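Long-range contacts in Glyoxalase/bleomycin resistance protein/dioxygenase (Catenulispora acidiphila, PDB 4N04), which belongs to the glyoxalase/bleomycin resistance protein/dioxygenase (VOC) superfamily and may act as a dioxygenase: residues Tyr35-Trp43 and Leu50-Glu58; Gly61-Leu72 and Asp105-Val114. The protein carries 1 engineered substitution. All coordinates share one frame; numbering follows the deposited sequence.

Interaction 1 (Tyr35-Trp43 and Leu50-Glu58); sequences YPHETEAVW and LLYIVERPE
A41 and I53 form a hydrogen-bonded antiparallel pair, as do W43 and L51. Five backbone bonds join the two segments. The straightest runs from W43 N to L51 O, with an angle of 176° at the hydrogen. At the far end E55 N donates to T39 O over 3.0 Å, where the chain leaves the type I turn H37-E40. CA-H...O contacts fill the positions between these bonds, such as E40 CA to I53 O at 3.3 Å.

The apolar contacts fall on two faces. On one, the six-membered ring of W43 meets I53 at its edge. W43 CH2 lies 3.9 Å from I53 CD1. With chi1 62° I53 CG1 is tucked over its own backbone, and CD1 extends from it to the indole. A41 CB packs on I53 CG1 on the same face. W43 and A41 also touch P32, and W43 continues onto L21, Y24 and L28 of helix 17-28.

The segments belong to the beta hairpin of strands 40-46 and 49-55, the middle pair of a four-stranded mixed sheet with order 1-4-3-2. With helix 17-28 this sheet makes up one of the two beta-alpha-beta-beta-beta modules of the VOC fold.

On the other face, V42 CG2 packs on Y52 CB at 3.8 Å. E40 CG presses on V54 CB at 3.4 Å, and the two side chains run alongside each other. The carboxylate of E40 then passes beside the Y52 ring, its plane turned 44° from it. E40 OE2 accepts from the amine of a bound 2-[N-cyclohexylamino]ethane sulfonic acid, probably from the crystallisation liquor.

Interaction 2 (Gly61-Leu72 and Asp105-Val114); sequences GHAMQTLIVEDL and DGSEIAFGEV. Engineered in segment 61-72: M64 (natural residue Val).
Q65 pairs with I109 and L67 with F111 in parallel register; the axes of strand segments 64-69 and 108-113 approach to 4.5 Å and are inclined by 26°. Six backbone bonds alternate between them. They begin with E108 N to A63 O and end with V69 N to G112 O. These are the first and last strands of the second beta-alpha-beta-beta-beta module of the VOC fold, and strand 64-69 is an edge strand of its sheet within this chain.

S107 ties together the loops that lead into the two strands. Its OG, set beside the backbone N (chi1 -77°), accepts from A63 N at 2.9 Å. The same hydroxyl donates to a water at 2.8 Å, and that water also takes the N-H of G61. D105 turns its carboxylate elsewhere, with OD2 bound to G15 N.

The main apolar patch surrounds F111. L67 lies alongside the ring, with L67 CD1 3.6 Å from F111 CE1. V69 CG1 comes to the ring edge at 4.2 Å from F111 CD1. L72, at the start of helix 72-81, brings CD1 to 3.5 Å from F111 CB. The F111 side chain also touches L27 of helix 17-28 and V75 of helix 72-81.

On the opposite face I68 reaches over G112, its CD1 3.7 Å from G112 CA. The missing side chain of G112 makes room for this branch. Engineered M64, a selenomethionine, lies beside E108 on this same face.

L72 also crosses E113 at about a right angle. L72 CB is 3.5 Å from E113 OE1, and the other oxygen, OE2, forms a salt bridge with R97. This bridge would favour a charged carboxylate, although the side chain is poorly ordered. Backbone bonds thus set the parallel register, while apolar packing around F111 joins the sheet to the helices.

In the fold
Interactions 1 and 2 follow each other along the chain, with their centres about 17 Å apart. Interaction 1 closes before interaction 2 opens, and strand 49-55 leads on to strand 64-69. Each lies in its own four-stranded mixed sheet, and both sheets have order 1-4-3-2. Interaction 1 is the antiparallel pair of strands 40-46 and 49-55 in the first sheet. Interaction 2 is the parallel pair of strands 64-69 and 108-113 in the second. Helix 17-28 touches both, through W43 in the first and F111 in the second. The repeated strand order reflects the two beta-alpha-beta-beta-beta modules that make up the VOC fold.

Interaction 1 (Tyr35-Trp43 and Leu50-Glu58)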
loop_
_atom_site.group_PDB
_atom_site.type_symbol
_atom_site.label_atom_id
_atom_site.label_comp_id
_atom_site.label_asym_id
_atom_site.label_seq_id
_atom_site.Cartn_x
_atom_site.Cartn_y
_atom_site.Cartn_z
ATOM N N TYR A 35 8.144 -9.344 10.846
ATOM C CA TYR A 35 8.050 -8.220 11.776
ATOM C C TYR A 35 9.399 -7.930 12.425
ATOM O O TYR A 35 9.804 -8.628 13.340
ATOM C CB TYR A 35 7.035 -8.490 12.887
ATOM C CG TYR A 35 5.633 -8.794 12.433
ATOM C CD1 TYR A 35 4.613 -7.873 12.604
ATOM C CD2 TYR A 35 5.326 -10.009 11.844
ATOM C CE1 TYR A 35 3.323 -8.149 12.198
ATOM C CE2 TYR A 35 4.043 -10.298 11.428
ATOM C CZ TYR A 35 3.043 -9.370 11.612
ATOM O OH TYR A 35 1.765 -9.673 11.198
ATOM N N PRO A 36 10.096 -6.888 11.956
ATOM C CA PRO A 36 11.322 -6.420 12.614
ATOM C C PRO A 36 11.122 -6.194 14.115
ATOM O O PRO A 36 12.015 -6.514 14.888
ATOM C CB PRO A 36 11.600 -5.091 11.916
ATOM C CG PRO A 36 11.002 -5.255 10.570
ATOM C CD PRO A 36 9.777 -6.103 10.753
ATOM N N HIS A 37 9.983 -5.637 14.518
ATOM C CA HIS A 37 9.608 -5.617 15.928
ATOM C C HIS A 37 8.091 -5.625 16.077
ATOM O O HIS A 37 7.385 -5.963 15.133
ATOM C CB HIS A 37 10.267 -4.462 16.690
ATOM C CG HIS A 37 9.785 -3.104 16.290
ATOM N ND1 HIS A 37 8.607 -2.564 16.758
ATOM C CD2 HIS A 37 10.337 -2.164 15.489
ATOM C CE1 HIS A 37 8.446 -1.354 16.250
ATOM N NE2 HIS A 37 9.483 -1.086 15.477
ATOM N N GLU A 38 7.579 -5.273 17.250
ATOM C CA GLU A 38 6.150 -5.441 17.489
ATOM C C GLU A 38 5.251 -4.429 16.793
ATOM O O GLU A 38 4.121 -4.755 16.442
ATOM C CB GLU A 38 5.826 -5.480 18.974
ATOM C CG GLU A 38 4.787 -6.540 19.273
ATOM C CD GLU A 38 4.059 -6.311 20.574
ATOM O OE1 GLU A 38 4.022 -5.142 21.033
ATOM O OE2 GLU A 38 3.521 -7.300 21.127
ATOM N N THR A 39 5.731 -3.206 16.606
ATOM C CA THR A 39 4.952 -2.232 15.854
ATOM C C THR A 39 5.588 -1.894 14.492
ATOM O O THR A 39 5.628 -0.739 14.073
ATOM C CB THR A 39 4.648 -0.980 16.693
ATOM O OG1 THR A 39 5.861 -0.469 17.247
ATOM C CG2 THR A 39 3.701 -1.341 17.829
ATOM N N GLU A 40 6.048 -2.937 13.804
ATOM C CA GLU A 40 6.666 -2.815 12.495
ATOM C C GLU A 40 6.422 -4.053 11.661
ATOM O O GLU A 40 6.687 -5.169 12.093
ATOM C CB GLU A 40 8.163 -2.619 12.625
ATOM C CG GLU A 40 8.622 -1.304 12.104
ATOM C CD GLU A 40 10.096 -1.279 11.786
ATOM O OE1 GLU A 40 10.891 -0.924 12.687
ATOM O OE2 GLU A 40 10.447 -1.611 10.632
ATOM N N ALA A 41 5.926 -3.849 10.450
ATOM C CA ALA A 41 5.642 -4.950 9.555
ATOM C C ALA A 41 6.185 -4.626 8.168
ATOM O O ALA A 41 6.006 -3.514 7.665
ATOM C CB ALA A 41 4.147 -5.202 9.505
ATOM N N VAL A 42 6.850 -5.603 7.566
ATOM C CA VAL A 42 7.463 -5.479 6.255
ATOM C C VAL A 42 6.810 -6.454 5.277
ATOM O O VAL A 42 6.648 -7.632 5.589
ATOM C CB VAL A 42 8.957 -5.834 6.327
ATOM C CG1 VAL A 42 9.598 -5.785 4.953
ATOM C CG2 VAL A 42 9.676 -4.921 7.292
ATOM N N TRP A 43 6.414 -5.962 4.107
ATOM C CA TRP A 43 5.951 -6.826 3.029
ATOM C C TRP A 43 6.981 -6.819 1.926
ATOM O O TRP A 43 7.386 -5.755 1.449
ATOM C CB TRP A 43 4.646 -6.332 2.418
ATOM C CG TRP A 43 3.429 -6.550 3.220
ATOM C CD1 TRP A 43 2.490 -7.514 3.027
ATOM C CD2 TRP A 43 2.975 -5.764 4.323
ATOM N NE1 TRP A 43 1.482 -7.387 3.945
ATOM C CE2 TRP A 43 1.756 -6.322 4.759
ATOM C CE3 TRP A 43 3.483 -4.645 4.992
ATOM C CZ2 TRP A 43 1.034 -5.801 5.830
ATOM C CZ3 TRP A 43 2.768 -4.129 6.060
ATOM C CH2 TRP A 43 1.555 -4.704 6.466
ATOM N N LEU A 50 10.161 -3.558 -1.297
ATOM C CA LEU A 50 9.431 -3.892 -0.084
ATOM C C LEU A 50 8.712 -2.674 0.458
ATOM O O LEU A 50 9.123 -1.542 0.220
ATOM C CB LEU A 50 10.370 -4.459 0.983
ATOM C CG LEU A 50 11.279 -5.610 0.539
ATOM C CD1 LEU A 50 12.607 -5.089 0.011
ATOM C CD2 LEU A 50 11.506 -6.594 1.668
ATOM N N LEU A 51 7.631 -2.921 1.181
ATOM C CA LEU A 51 6.860 -1.869 1.811
ATOM C C LEU A 51 6.817 -2.172 3.295
ATOM O O LEU A 51 6.581 -3.319 3.687
ATOM C CB LEU A 51 5.439 -1.861 1.251
ATOM C CG LEU A 51 4.402 -0.987 1.967
ATOM C CD1 LEU A 51 4.695 0.489 1.741
ATOM C CD2 LEU A 51 2.983 -1.334 1.510
ATOM N N TYR A 52 7.051 -1.163 4.128
ATOM C CA TYR A 52 6.906 -1.359 5.564
ATOM C C TYR A 52 6.111 -0.269 6.280
ATOM O O TYR A 52 6.153 0.901 5.903
ATOM C CB TYR A 52 8.265 -1.587 6.242
ATOM C CG TYR A 52 9.143 -0.364 6.365
ATOM C CD1 TYR A 52 9.167 0.384 7.539
ATOM C CD2 TYR A 52 9.963 0.037 5.315
ATOM C CE1 TYR A 52 9.982 1.506 7.661
ATOM C CE2 TYR A 52 10.787 1.152 5.431
ATOM C CZ TYR A 52 10.791 1.885 6.601
ATOM O OH TYR A 52 11.600 2.999 6.709
ATOM N N ILE A 53 5.381 -0.676 7.312
ATOM C CA ILE A 53 4.702 0.257 8.197
ATOM C C ILE A 53 5.352 0.225 9.578
ATOM O O ILE A 53 5.825 -0.815 10.040
ATOM C CB ILE A 53 3.204 -0.065 8.320
ATOM C CG1 ILE A 53 3.014 -1.456 8.939
ATOM C CG2 ILE A 53 2.535 0.004 6.962
ATOM C CD1 ILE A 53 1.562 -1.865 9.124
ATOM N N VAL A 54 5.385 1.370 10.241
ATOM C CA VAL A 54 5.934 1.434 11.586
ATOM C C VAL A 54 5.100 2.422 12.378
ATOM O O VAL A 54 4.629 3.409 11.829
ATOM C CB VAL A 54 7.416 1.873 11.571
ATOM C CG1 VAL A 54 7.588 3.150 10.770
ATOM C CG2 VAL A 54 7.950 2.042 12.999
ATOM N N GLU A 55 4.886 2.152 13.659
ATOM C CA GLU A 55 4.135 3.077 14.484
ATOM C C GLU A 55 4.999 4.297 14.847
ATOM O O GLU A 55 5.898 4.206 15.671
ATOM C CB GLU A 55 3.603 2.363 15.724
ATOM C CG GLU A 55 2.598 3.174 16.526
ATOM C CD GLU A 55 1.858 2.358 17.591
ATOM O OE1 GLU A 55 1.922 2.749 18.773
ATOM O OE2 GLU A 55 1.200 1.344 17.257
ATOM N N ARG A 56 4.758 5.420 14.175
ATOM C CA ARG A 56 5.364 6.701 14.540
ATOM C C ARG A 56 4.263 7.729 14.344
ATOM O O ARG A 56 4.185 8.373 13.291
ATOM C CB ARG A 56 6.570 7.060 13.651
ATOM C CG ARG A 56 7.465 5.899 13.274
ATOM C CD ARG A 56 8.869 6.044 13.815
ATOM N NE ARG A 56 9.709 7.002 13.088
ATOM C CZ ARG A 56 10.146 8.141 13.615
ATOM N NH1 ARG A 56 10.917 8.961 12.920
ATOM N NH2 ARG A 56 9.805 8.458 14.857
ATOM N N PRO A 57 3.375 7.852 15.340
ATOM C CA PRO A 57 2.160 8.648 15.156
ATOM C C PRO A 57 2.428 10.102 14.794
ATOM O O PRO A 57 1.594 10.703 14.128
ATOM C CB PRO A 57 1.434 8.518 16.507
ATOM C CG PRO A 57 2.387 7.845 17.418
ATOM C CD PRO A 57 3.329 7.068 16.584
ATOM N N GLU A 58 3.570 10.652 15.192
ATOM C CA GLU A 58 3.854 12.045 14.867
ATOM C C GLU A 58 4.072 12.264 13.370
ATOM O O GLU A 58 4.053 13.400 12.912
ATOM C CB GLU A 58 5.035 12.607 15.684
ATOM C CG GLU A 58 6.386 11.995 15.355
ATOM C CD GLU A 58 6.583 10.592 15.964
ATOM O OE1 GLU A 58 5.693 10.094 16.698
ATOM O OE2 GLU A 58 7.647 9.986 15.711
#

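Interaction 2 (Gly61-Leu72 and Asp105-Val114)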
loop_
_atom_site.group_PDB
_atom_site.type_symbol
_atom_site.label_atom_id
_atom_site.label_comp_id
_atom_site.label_asym_id
_atom_site.label_seq_id
_atom_site.Cartn_x
_atom_site.Cartn_y
_atom_site.Cartn_z
ATOM N N GLY A 61 0.097 9.478 8.254
ATOM C CA GLY A 61 -0.893 10.035 7.345
ATOM C C GLY A 61 -0.349 11.048 6.365
ATOM O O GLY A 61 -1.093 11.862 5.839
ATOM N N HIS A 62 0.956 10.998 6.119
ATOM C CA HIS A 62 1.604 11.951 5.232
ATOM C C HIS A 62 2.398 11.278 4.129
ATOM O O HIS A 62 3.055 11.967 3.346
ATOM C CB HIS A 62 2.566 12.821 6.027
ATOM C CG HIS A 62 1.888 13.760 6.959
ATOM N ND1 HIS A 62 1.163 14.844 6.516
ATOM C CD2 HIS A 62 1.828 13.791 8.310
ATOM C CE1 HIS A 62 0.688 15.506 7.555
ATOM N NE2 HIS A 62 1.078 14.886 8.656
ATOM N N ALA A 63 2.367 9.944 4.092
ATOM C CA ALA A 63 3.260 9.205 3.212
ATOM C C ALA A 63 2.661 9.144 1.819
ATOM O O ALA A 63 1.452 9.300 1.641
ATOM C CB ALA A 63 3.533 7.796 3.762
HETATM N N MSE A 64 3.507 8.946 0.825
HETATM C CA MSE A 64 2.990 8.676 -0.503
HETATM C C MSE A 64 3.847 7.666 -1.229
HETATM O O MSE A 64 5.038 7.869 -1.408
HETATM C CB MSE A 64 2.809 9.958 -1.314
HETATM C CG MSE A 64 3.942 10.932 -1.244
HETATM SE SE MSE A 64 3.180 12.640 -1.778
HETATM C CE MSE A 64 1.863 12.778 -0.334
ATOM N N GLN A 65 3.224 6.555 -1.609
ATOM C CA GLN A 65 3.914 5.487 -2.311
ATOM C C GLN A 65 3.126 5.125 -3.562
ATOM O O GLN A 65 1.897 5.105 -3.546
ATOM C CB GLN A 65 4.074 4.269 -1.392
ATOM C CG GLN A 65 4.598 4.585 0.015
ATOM C CD GLN A 65 6.051 5.065 0.036
ATOM O OE1 GLN A 65 6.700 5.154 -0.995
ATOM N NE2 GLN A 65 6.562 5.369 1.217
ATOM N N THR A 66 3.824 4.859 -4.658
ATOM C CA THR A 66 3.140 4.451 -5.879
ATOM C C THR A 66 3.661 3.119 -6.390
ATOM O O THR A 66 4.872 2.918 -6.494
ATOM C CB THR A 66 3.244 5.521 -6.983
ATOM O OG1 THR A 66 2.713 6.752 -6.488
ATOM C CG2 THR A 66 2.456 5.111 -8.198
ATOM N N LEU A 67 2.749 2.196 -6.687
ATOM C CA LEU A 67 3.164 0.935 -7.288
ATOM C C LEU A 67 2.555 0.811 -8.671
ATOM O O LEU A 67 1.344 0.919 -8.852
ATOM C CB LEU A 67 2.788 -0.287 -6.440
ATOM C CG LEU A 67 2.636 -0.262 -4.918
ATOM C CD1 LEU A 67 2.606 -1.683 -4.365
ATOM C CD2 LEU A 67 3.715 0.524 -4.263
ATOM N N ILE A 68 3.413 0.599 -9.652
ATOM C CA ILE A 68 2.960 0.395 -11.011
ATOM C C ILE A 68 2.952 -1.100 -11.197
ATOM O O ILE A 68 3.990 -1.743 -11.058
ATOM C CB ILE A 68 3.908 1.064 -12.019
ATOM C CG1 ILE A 68 4.000 2.573 -11.734
ATOM C CG2 ILE A 68 3.451 0.785 -13.426
ATOM C CD1 ILE A 68 2.670 3.245 -11.626
ATOM N N VAL A 69 1.779 -1.662 -11.465
ATOM C CA VAL A 69 1.637 -3.118 -11.494
ATOM C C VAL A 69 1.275 -3.635 -12.869
ATOM O O VAL A 69 0.963 -2.868 -13.769
ATOM C CB VAL A 69 0.587 -3.620 -10.479
ATOM C CG1 VAL A 69 0.938 -3.139 -9.084
ATOM C CG2 VAL A 69 -0.793 -3.161 -10.867
ATOM N N GLU A 70 1.321 -4.951 -13.023
ATOM C CA GLU A 70 0.911 -5.580 -14.267
ATOM C C GLU A 70 -0.608 -5.604 -14.365
ATOM O O GLU A 70 -1.165 -5.230 -15.387
ATOM C CB GLU A 70 1.467 -7.002 -14.367
ATOM C CG GLU A 70 2.987 -7.094 -14.351
ATOM C CD GLU A 70 3.495 -8.477 -14.738
ATOM O OE1 GLU A 70 3.237 -8.906 -15.883
ATOM O OE2 GLU A 70 4.143 -9.141 -13.898
ATOM N N ASP A 71 -1.272 -6.027 -13.293
ATOM C CA ASP A 71 -2.723 -6.228 -13.327
ATOM C C ASP A 71 -3.456 -5.320 -12.344
ATOM O O ASP A 71 -3.771 -5.733 -11.223
ATOM C CB ASP A 71 -3.058 -7.698 -13.019
ATOM C CG ASP A 71 -4.482 -8.082 -13.415
ATOM O OD1 ASP A 71 -4.748 -9.294 -13.576
ATOM O OD2 ASP A 71 -5.335 -7.181 -13.571
ATOM N N LEU A 72 -3.750 -4.096 -12.773
ATOM C CA LEU A 72 -4.436 -3.138 -11.920
ATOM C C LEU A 72 -5.819 -3.637 -11.503
ATOM O O LEU A 72 -6.263 -3.403 -10.380
ATOM C CB LEU A 72 -4.557 -1.796 -12.623
ATOM C CG LEU A 72 -5.010 -0.643 -11.730
ATOM C CD1 LEU A 72 -4.091 -0.500 -10.527
ATOM C CD2 LEU A 72 -5.031 0.644 -12.524
ATOM N N ASP A 105 -4.746 6.397 8.428
ATOM C CA ASP A 105 -4.242 7.712 8.832
ATOM C C ASP A 105 -4.292 8.785 7.751
ATOM O O ASP A 105 -4.078 9.966 8.038
ATOM C CB ASP A 105 -2.814 7.594 9.350
ATOM C CG ASP A 105 -2.745 6.836 10.656
ATOM O OD1 ASP A 105 -3.174 7.393 11.686
ATOM O OD2 ASP A 105 -2.273 5.683 10.651
ATOM N N GLY A 106 -4.560 8.389 6.510
ATOM C CA GLY A 106 -4.633 9.352 5.429
ATOM C C GLY A 106 -3.465 9.346 4.454
ATOM O O GLY A 106 -3.450 10.128 3.505
ATOM N N SER A 107 -2.479 8.485 4.675
ATOM C CA SER A 107 -1.405 8.343 3.707
ATOM C C SER A 107 -1.968 7.808 2.388
ATOM O O SER A 107 -2.974 7.093 2.379
ATOM C CB SER A 107 -0.311 7.426 4.232
ATOM O OG SER A 107 0.488 8.093 5.178
ATOM N N GLU A 108 -1.315 8.165 1.284
ATOM C CA GLU A 108 -1.780 7.812 -0.056
ATOM C C GLU A 108 -0.975 6.666 -0.644
ATOM O O GLU A 108 0.241 6.767 -0.802
ATOM C CB GLU A 108 -1.680 9.025 -0.987
ATOM C CG GLU A 108 -2.545 10.203 -0.563
ATOM C CD GLU A 108 -2.286 11.482 -1.375
ATOM O OE1 GLU A 108 -1.451 11.452 -2.302
ATOM O OE2 GLU A 108 -2.917 12.526 -1.080
ATOM N N ILE A 109 -1.656 5.572 -0.955
ATOM C CA ILE A 109 -1.029 4.467 -1.658
ATOM C C ILE A 109 -1.650 4.354 -3.040
ATOM O O ILE A 109 -2.803 3.940 -3.171
ATOM C CB ILE A 109 -1.240 3.113 -0.924
ATOM C CG1 ILE A 109 -0.992 3.270 0.571
ATOM C CG2 ILE A 109 -0.344 2.041 -1.511
ATOM C CD1 ILE A 109 0.443 3.574 0.915
ATOM N N ALA A 110 -0.894 4.716 -4.068
ATOM C CA ALA A 110 -1.421 4.690 -5.427
ATOM C C ALA A 110 -0.939 3.492 -6.241
ATOM O O ALA A 110 0.193 3.016 -6.083
ATOM C CB ALA A 110 -1.116 5.994 -6.157
ATOM N N PHE A 111 -1.826 3.014 -7.107
ATOM C CA PHE A 111 -1.540 1.903 -7.997
ATOM C C PHE A 111 -1.820 2.319 -9.417
ATOM O O PHE A 111 -2.932 2.731 -9.750
ATOM C CB PHE A 111 -2.410 0.703 -7.656
ATOM C CG PHE A 111 -2.098 0.084 -6.332
ATOM C CD1 PHE A 111 -1.220 -0.981 -6.244
ATOM C CD2 PHE A 111 -2.692 0.558 -5.176
ATOM C CE1 PHE A 111 -0.936 -1.560 -5.026
ATOM C CE2 PHE A 111 -2.416 -0.016 -3.950
ATOM C CZ PHE A 111 -1.532 -1.078 -3.871
ATOM N N GLY A 112 -0.803 2.211 -10.259
ATOM C CA GLY A 112 -0.945 2.542 -11.660
ATOM C C GLY A 112 -0.646 1.355 -12.547
ATOM O O GLY A 112 -0.381 0.252 -12.068
ATOM N N GLU A 113 -0.690 1.589 -13.850
ATOM C CA GLU A 113 -0.429 0.546 -14.820
ATOM C C GLU A 113 0.075 1.127 -16.131
ATOM O O GLU A 113 -0.210 2.273 -16.480
ATOM C CB GLU A 113 -1.687 -0.284 -15.066
ATOM C CG GLU A 113 -2.874 0.516 -15.559
ATOM C CD GLU A 113 -3.951 -0.359 -16.180
ATOM O OE1 GLU A 113 -3.841 -1.602 -16.079
ATOM O OE2 GLU A 113 -4.904 0.195 -16.777
ATOM N N VAL A 114 0.823 0.308 -16.856
ATOM C CA VAL A 114 1.399 0.690 -18.141
ATOM C C VAL A 114 0.336 0.785 -19.256
ATOM O O VAL A 114 -0.738 0.186 -19.162
ATOM C CB VAL A 114 2.520 -0.307 -18.521
ATOM C CG1 VAL A 114 3.383 -0.601 -17.289
ATOM C CG2 VAL A 114 1.928 -1.594 -19.040
HETATM O O HOH W 1 -0.140 6.631 7.481
#